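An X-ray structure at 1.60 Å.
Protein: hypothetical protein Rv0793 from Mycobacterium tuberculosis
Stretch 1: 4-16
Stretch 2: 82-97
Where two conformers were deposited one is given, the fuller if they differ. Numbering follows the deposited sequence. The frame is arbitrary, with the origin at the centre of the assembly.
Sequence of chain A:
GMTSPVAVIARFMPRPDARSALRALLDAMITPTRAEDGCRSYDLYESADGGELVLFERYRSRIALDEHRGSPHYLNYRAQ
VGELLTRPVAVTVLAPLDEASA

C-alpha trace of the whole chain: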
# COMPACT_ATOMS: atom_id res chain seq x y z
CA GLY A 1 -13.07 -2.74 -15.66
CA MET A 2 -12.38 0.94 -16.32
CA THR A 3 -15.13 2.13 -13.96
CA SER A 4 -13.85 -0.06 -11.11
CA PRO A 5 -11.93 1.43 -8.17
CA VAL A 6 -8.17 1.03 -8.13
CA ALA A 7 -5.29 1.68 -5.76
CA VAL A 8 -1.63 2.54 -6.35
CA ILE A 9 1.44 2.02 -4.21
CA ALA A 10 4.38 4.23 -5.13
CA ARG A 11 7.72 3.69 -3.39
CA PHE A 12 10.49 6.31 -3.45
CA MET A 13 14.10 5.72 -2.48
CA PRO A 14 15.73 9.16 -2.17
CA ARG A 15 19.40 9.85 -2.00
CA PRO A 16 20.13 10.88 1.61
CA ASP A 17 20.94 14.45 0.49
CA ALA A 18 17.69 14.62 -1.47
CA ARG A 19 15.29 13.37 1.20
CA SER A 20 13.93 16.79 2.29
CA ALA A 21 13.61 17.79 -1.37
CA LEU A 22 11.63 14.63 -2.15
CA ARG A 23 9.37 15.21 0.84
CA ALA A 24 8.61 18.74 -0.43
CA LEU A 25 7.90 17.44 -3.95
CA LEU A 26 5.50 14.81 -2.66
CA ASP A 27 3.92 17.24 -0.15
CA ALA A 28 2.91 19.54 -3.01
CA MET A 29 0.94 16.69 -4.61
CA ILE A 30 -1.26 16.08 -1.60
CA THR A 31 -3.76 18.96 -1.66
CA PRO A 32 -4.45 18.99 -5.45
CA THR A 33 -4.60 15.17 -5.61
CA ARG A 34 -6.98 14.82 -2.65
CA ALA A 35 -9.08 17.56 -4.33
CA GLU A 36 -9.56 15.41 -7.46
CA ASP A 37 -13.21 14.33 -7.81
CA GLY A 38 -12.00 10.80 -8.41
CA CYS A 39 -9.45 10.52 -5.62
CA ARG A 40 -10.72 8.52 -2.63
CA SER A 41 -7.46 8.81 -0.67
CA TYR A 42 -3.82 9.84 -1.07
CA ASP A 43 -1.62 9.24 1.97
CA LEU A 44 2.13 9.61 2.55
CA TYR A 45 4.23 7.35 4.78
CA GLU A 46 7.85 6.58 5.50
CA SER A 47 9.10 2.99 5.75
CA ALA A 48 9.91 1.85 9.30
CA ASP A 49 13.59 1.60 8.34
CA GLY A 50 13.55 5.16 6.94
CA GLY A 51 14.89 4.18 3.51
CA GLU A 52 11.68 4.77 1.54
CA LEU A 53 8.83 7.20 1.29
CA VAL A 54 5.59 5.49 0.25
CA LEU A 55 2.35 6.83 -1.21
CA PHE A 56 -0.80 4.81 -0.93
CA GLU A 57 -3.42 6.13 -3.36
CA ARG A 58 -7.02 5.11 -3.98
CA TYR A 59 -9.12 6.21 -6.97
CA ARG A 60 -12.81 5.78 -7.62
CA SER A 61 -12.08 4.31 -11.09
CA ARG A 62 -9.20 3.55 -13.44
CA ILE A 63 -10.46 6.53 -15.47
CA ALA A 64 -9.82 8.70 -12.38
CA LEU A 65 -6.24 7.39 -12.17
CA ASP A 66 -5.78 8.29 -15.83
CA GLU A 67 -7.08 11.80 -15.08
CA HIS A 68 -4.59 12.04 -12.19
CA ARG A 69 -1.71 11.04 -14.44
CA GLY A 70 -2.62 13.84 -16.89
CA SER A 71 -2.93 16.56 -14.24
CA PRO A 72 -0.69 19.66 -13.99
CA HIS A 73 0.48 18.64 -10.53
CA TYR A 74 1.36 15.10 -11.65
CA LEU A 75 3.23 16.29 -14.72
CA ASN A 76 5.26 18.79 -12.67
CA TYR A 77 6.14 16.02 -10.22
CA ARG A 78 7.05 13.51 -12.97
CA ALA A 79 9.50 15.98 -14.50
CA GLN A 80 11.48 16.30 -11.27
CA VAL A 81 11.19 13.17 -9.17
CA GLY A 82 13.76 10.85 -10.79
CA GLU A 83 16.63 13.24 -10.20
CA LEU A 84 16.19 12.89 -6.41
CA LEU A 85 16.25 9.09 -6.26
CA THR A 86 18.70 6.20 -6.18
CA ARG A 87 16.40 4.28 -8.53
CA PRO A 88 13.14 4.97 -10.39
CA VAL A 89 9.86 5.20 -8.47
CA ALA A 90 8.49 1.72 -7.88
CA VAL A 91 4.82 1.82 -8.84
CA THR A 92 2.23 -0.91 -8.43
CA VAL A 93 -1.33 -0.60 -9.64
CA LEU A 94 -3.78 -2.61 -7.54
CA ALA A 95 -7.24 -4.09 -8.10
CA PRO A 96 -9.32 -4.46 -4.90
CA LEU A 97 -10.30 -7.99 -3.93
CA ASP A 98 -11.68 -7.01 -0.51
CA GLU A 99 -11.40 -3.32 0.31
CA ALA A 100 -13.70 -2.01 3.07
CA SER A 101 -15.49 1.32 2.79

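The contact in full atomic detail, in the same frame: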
# COMPACT_ATOMS: atom_id res chain seq x y z
N SER A 4 -14.08 0.57 -12.41
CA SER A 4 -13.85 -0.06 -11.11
C SER A 4 -12.79 0.69 -10.32
O SER A 4 -11.81 1.14 -10.89
CB SER A 4 -13.37 -1.51 -11.29
OG SER A 4 -14.29 -2.23 -12.10
N PRO A 5 -12.97 0.79 -8.98
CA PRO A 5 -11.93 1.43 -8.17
C PRO A 5 -10.58 0.74 -8.27
O PRO A 5 -10.49 -0.47 -8.53
CB PRO A 5 -12.46 1.32 -6.73
CG PRO A 5 -13.91 1.07 -6.87
CD PRO A 5 -14.12 0.36 -8.17
N VAL A 6 -9.53 1.53 -8.07
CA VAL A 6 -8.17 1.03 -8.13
C VAL A 6 -7.38 1.69 -7.02
O VAL A 6 -7.80 2.72 -6.48
CB VAL A 6 -7.47 1.32 -9.51
CG1 VAL A 6 -8.17 0.61 -10.64
CG2 VAL A 6 -7.31 2.83 -9.80
N ALA A 7 -6.26 1.07 -6.67
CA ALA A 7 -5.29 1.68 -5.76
C ALA A 7 -3.90 1.68 -6.40
O ALA A 7 -3.64 0.98 -7.36
CB ALA A 7 -5.28 0.97 -4.40
N VAL A 8 -3.00 2.49 -5.86
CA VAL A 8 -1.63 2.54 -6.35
C VAL A 8 -0.72 2.62 -5.14
O VAL A 8 -1.02 3.35 -4.18
CB VAL A 8 -1.37 3.80 -7.23
CG1 VAL A 8 0.06 3.82 -7.76
CG2 VAL A 8 -2.36 3.86 -8.38
N ILE A 9 0.35 1.84 -5.16
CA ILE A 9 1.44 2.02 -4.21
C ILE A 9 2.61 2.57 -5.00
O ILE A 9 2.98 2.02 -6.02
CB ILE A 9 1.86 0.69 -3.54
CG1 ILE A 9 0.72 0.12 -2.72
CG2 ILE A 9 3.11 0.89 -2.64
CD1 ILE A 9 0.95 -1.34 -2.27
N ALA A 10 3.19 3.66 -4.51
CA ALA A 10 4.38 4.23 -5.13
C ALA A 10 5.45 4.33 -4.06
O ALA A 10 5.23 4.96 -3.02
CB ALA A 10 4.09 5.59 -5.72
N ARG A 11 6.60 3.72 -4.34
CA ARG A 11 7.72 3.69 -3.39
C ARG A 11 8.88 4.51 -3.93
O ARG A 11 9.27 4.35 -5.10
CB ARG A 11 8.18 2.25 -3.14
CG ARG A 11 7.04 1.31 -2.82
CD ARG A 11 7.53 -0.06 -2.35
NE ARG A 11 7.29 -0.18 -0.91
CZ ARG A 11 6.48 -1.06 -0.34
NH1 ARG A 11 6.33 -1.04 0.97
NH2 ARG A 11 5.83 -1.98 -1.05
N PHE A 12 9.42 5.38 -3.07
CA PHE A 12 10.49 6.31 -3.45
C PHE A 12 11.70 6.08 -2.58
O PHE A 12 11.58 6.05 -1.36
CB PHE A 12 10.06 7.77 -3.28
CG PHE A 12 8.77 8.11 -3.97
CD1 PHE A 12 7.54 7.80 -3.37
CD2 PHE A 12 8.78 8.74 -5.21
CE1 PHE A 12 6.34 8.11 -4.04
CE2 PHE A 12 7.60 9.07 -5.86
CZ PHE A 12 6.38 8.75 -5.28
N MET A 13 12.87 5.95 -3.21
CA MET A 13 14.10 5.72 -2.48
C MET A 13 15.05 6.90 -2.72
O MET A 13 15.89 6.86 -3.63
CB MET A 13 14.70 4.35 -2.85
CG MET A 13 13.87 3.14 -2.42
SD MET A 13 12.38 2.87 -3.46
CE MET A 13 11.94 1.17 -3.04
N PRO A 14 14.91 7.98 -1.93
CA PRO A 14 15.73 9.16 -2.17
C PRO A 14 17.18 8.94 -1.84
O PRO A 14 17.52 8.11 -0.99
CB PRO A 14 15.14 10.20 -1.22
CG PRO A 14 14.53 9.42 -0.12
CD PRO A 14 13.98 8.17 -0.80
N ARG A 15 18.05 9.69 -2.50
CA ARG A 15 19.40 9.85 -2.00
C ARG A 15 19.27 10.55 -0.65
O ARG A 15 18.38 11.38 -0.47
CB ARG A 15 20.24 10.70 -2.93
CG ARG A 15 20.42 10.17 -4.33
CD ARG A 15 21.58 10.89 -5.01
NE ARG A 15 21.51 12.33 -4.76
CZ ARG A 15 20.83 13.19 -5.52
NH1 ARG A 15 20.19 12.76 -6.59
NH2 ARG A 15 20.80 14.48 -5.20
N PRO A 16 20.17 10.22 0.30
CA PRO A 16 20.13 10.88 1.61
C PRO A 16 20.08 12.40 1.51
O PRO A 16 19.27 13.04 2.20
CB PRO A 16 21.42 10.40 2.29
CG PRO A 16 21.65 9.03 1.68
CD PRO A 16 21.23 9.20 0.23
N GLY A 82 12.70 11.83 -10.54
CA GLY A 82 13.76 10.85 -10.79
C GLY A 82 15.13 11.30 -10.35
O GLY A 82 15.95 10.49 -9.89
N GLU A 83 15.36 12.60 -10.48
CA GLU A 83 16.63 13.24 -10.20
C GLU A 83 16.97 13.25 -8.71
O GLU A 83 18.10 13.59 -8.33
CB GLU A 83 16.59 14.67 -10.76
CG GLU A 83 16.53 14.75 -12.31
CD GLU A 83 15.24 14.23 -12.98
OE1 GLU A 83 14.17 14.11 -12.33
OE2 GLU A 83 15.30 13.93 -14.20
N LEU A 84 15.99 12.90 -7.86
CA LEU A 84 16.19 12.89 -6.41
C LEU A 84 16.44 11.49 -5.86
O LEU A 84 16.73 11.33 -4.67
CB LEU A 84 14.95 13.48 -5.71
CG LEU A 84 14.56 14.89 -6.16
CD1 LEU A 84 13.30 15.33 -5.47
CD2 LEU A 84 15.69 15.85 -5.81
N LEU A 85 16.33 10.48 -6.72
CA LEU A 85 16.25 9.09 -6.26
C LEU A 85 17.45 8.25 -6.64
O LEU A 85 18.20 8.59 -7.55
CB LEU A 85 14.98 8.43 -6.82
CG LEU A 85 13.68 9.23 -6.68
CD1 LEU A 85 12.56 8.54 -7.44
CD2 LEU A 85 13.31 9.43 -5.20
N THR A 86 17.63 7.16 -5.90
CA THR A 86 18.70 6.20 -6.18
C THR A 86 18.27 5.21 -7.26
O THR A 86 19.09 4.47 -7.78
CB THR A 86 19.06 5.36 -4.95
OG1 THR A 86 17.90 4.65 -4.49
CG2 THR A 86 19.63 6.23 -3.84
N ARG A 87 16.98 5.20 -7.56
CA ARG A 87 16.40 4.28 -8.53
C ARG A 87 15.03 4.84 -8.89
O ARG A 87 14.48 5.65 -8.14
CB ARG A 87 16.26 2.90 -7.90
CG ARG A 87 15.53 2.95 -6.56
CD ARG A 87 15.55 1.63 -5.84
NE ARG A 87 14.52 0.75 -6.36
CZ ARG A 87 14.34 -0.51 -5.97
NH1 ARG A 87 15.14 -1.04 -5.05
NH2 ARG A 87 13.37 -1.22 -6.51
N PRO A 88 14.46 4.43 -10.03
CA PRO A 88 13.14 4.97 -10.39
C PRO A 88 12.07 4.64 -9.35
O PRO A 88 12.19 3.65 -8.61
CB PRO A 88 12.80 4.25 -11.71
CG PRO A 88 13.73 3.05 -11.75
CD PRO A 88 14.96 3.45 -11.02
N VAL A 89 11.02 5.45 -9.34
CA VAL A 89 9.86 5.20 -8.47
C VAL A 89 9.33 3.81 -8.79
O VAL A 89 9.21 3.43 -9.96
CB VAL A 89 8.72 6.24 -8.69
CG1 VAL A 89 7.56 6.01 -7.70
CG2 VAL A 89 9.24 7.67 -8.51
N ALA A 90 9.05 3.05 -7.74
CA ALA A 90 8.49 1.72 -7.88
C ALA A 90 6.99 1.81 -7.70
O ALA A 90 6.50 2.08 -6.60
CB ALA A 90 9.11 0.79 -6.86
N VAL A 91 6.26 1.59 -8.80
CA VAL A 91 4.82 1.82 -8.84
C VAL A 91 4.08 0.53 -9.09
O VAL A 91 4.37 -0.18 -10.05
CB VAL A 91 4.43 2.85 -9.94
CG1 VAL A 91 2.92 2.99 -10.07
CG2 VAL A 91 5.06 4.21 -9.66
N THR A 92 3.11 0.23 -8.23
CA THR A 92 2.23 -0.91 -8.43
C THR A 92 0.79 -0.48 -8.48
O THR A 92 0.30 0.18 -7.57
CB THR A 92 2.42 -1.95 -7.31
OG1 THR A 92 3.81 -2.31 -7.24
CG2 THR A 92 1.59 -3.21 -7.58
N VAL A 93 0.11 -0.85 -9.56
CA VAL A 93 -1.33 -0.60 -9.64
C VAL A 93 -2.07 -1.81 -9.10
O VAL A 93 -1.71 -2.95 -9.43
CB VAL A 93 -1.76 -0.24 -11.07
CG1 VAL A 93 -3.29 -0.08 -11.18
CG2 VAL A 93 -1.04 1.04 -11.53
N LEU A 94 -3.09 -1.56 -8.28
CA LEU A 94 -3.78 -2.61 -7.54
C LEU A 94 -5.28 -2.65 -7.81
O LEU A 94 -5.94 -1.61 -7.87
CB LEU A 94 -3.56 -2.43 -6.04
CG LEU A 94 -2.12 -2.40 -5.51
CD1 LEU A 94 -2.13 -1.95 -4.05
CD2 LEU A 94 -1.47 -3.76 -5.65
N ALA A 95 -5.80 -3.86 -7.97
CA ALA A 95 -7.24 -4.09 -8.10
C ALA A 95 -7.78 -4.66 -6.79
O ALA A 95 -7.29 -5.68 -6.32
CB ALA A 95 -7.53 -5.05 -9.25
N PRO A 96 -8.76 -3.98 -6.17
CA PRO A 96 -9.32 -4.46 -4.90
C PRO A 96 -9.91 -5.85 -5.04
O PRO A 96 -10.54 -6.15 -6.06
CB PRO A 96 -10.42 -3.45 -4.58
CG PRO A 96 -10.09 -2.23 -5.35
CD PRO A 96 -9.39 -2.71 -6.59
N LEU A 97 -9.64 -6.70 -4.06
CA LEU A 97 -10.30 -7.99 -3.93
C LEU A 97 -11.28 -7.91 -2.75
O LEU A 97 -12.42 -8.37 -2.84
CB LEU A 97 -9.28 -9.11 -3.75
CG LEU A 97 -8.29 -9.43 -4.88
CD1 LEU A 97 -7.46 -10.64 -4.51
CD2 LEU A 97 -8.98 -9.66 -6.22
O HOH W 1 12.65 5.26 -5.95
O HOH W 2 20.25 10.34 -8.14

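The two stretches, at least 68 residues apart in sequence wherever they touch, run antiparallel and are joined by a five-pair ladder and a single separate bridge, P14 with L85, with the register shifting by two between R11 and P14. Together they bury 1057 Å².

Stretch 2 opens with a 3-10 segment, 82-84, whose E83 and L84 carbonyls accept from R15, while G82 O accepts from L85 N. R15 NH1 donates to E83 O (2.8 Å), while the backbone R15 N donates to L84 O (3.0 Å). NH1 also reaches L85 O through water 2, so a single arginine ties down three successive carbonyls of this turn. At L85 the backbone bridges to P14; the flanking bonds, R15 N to L84 O and T86 N to M13 O, hold the pair together, and the proline's missing N-H costs nothing here. The L85 side chain rests against F12, with L85 CD2 4.1 Å from F12 CB. T86 then binds M13 O twice, through T86 N (2.9 Å) and T86 OG1 (3.1 Å).

At R87 direct backbone pairing lapses, and water 1 fills the gap, accepting from M13 N and donating to R87 O. The methyl end of M13 lies over one face of the R87 guanidinium. V89 restores close packing: its CG1 sits over the face of the F12 ring, 3.9 Å from the centroid, in a CH-pi contact.

From A90 the main ladder is regular. A90, T92 and L94 pair with R11, I9 and A7, each through two reciprocal N-H to O bonds of 2.8 to 3.0 Å between backbone N and O atoms. V91 and V93 occupy the intervening non-hydrogen-bonded positions opposite A10 and V8. Their side chains share one sheet face, where V91 CG1 approaches V8 CG1 at 3.8 Å. On the other face L94 packs diagonally against I9, CD1 to CD1 at 3.6 Å. Beyond the ladder, P96 CD lies 3.2 Å from P5 O.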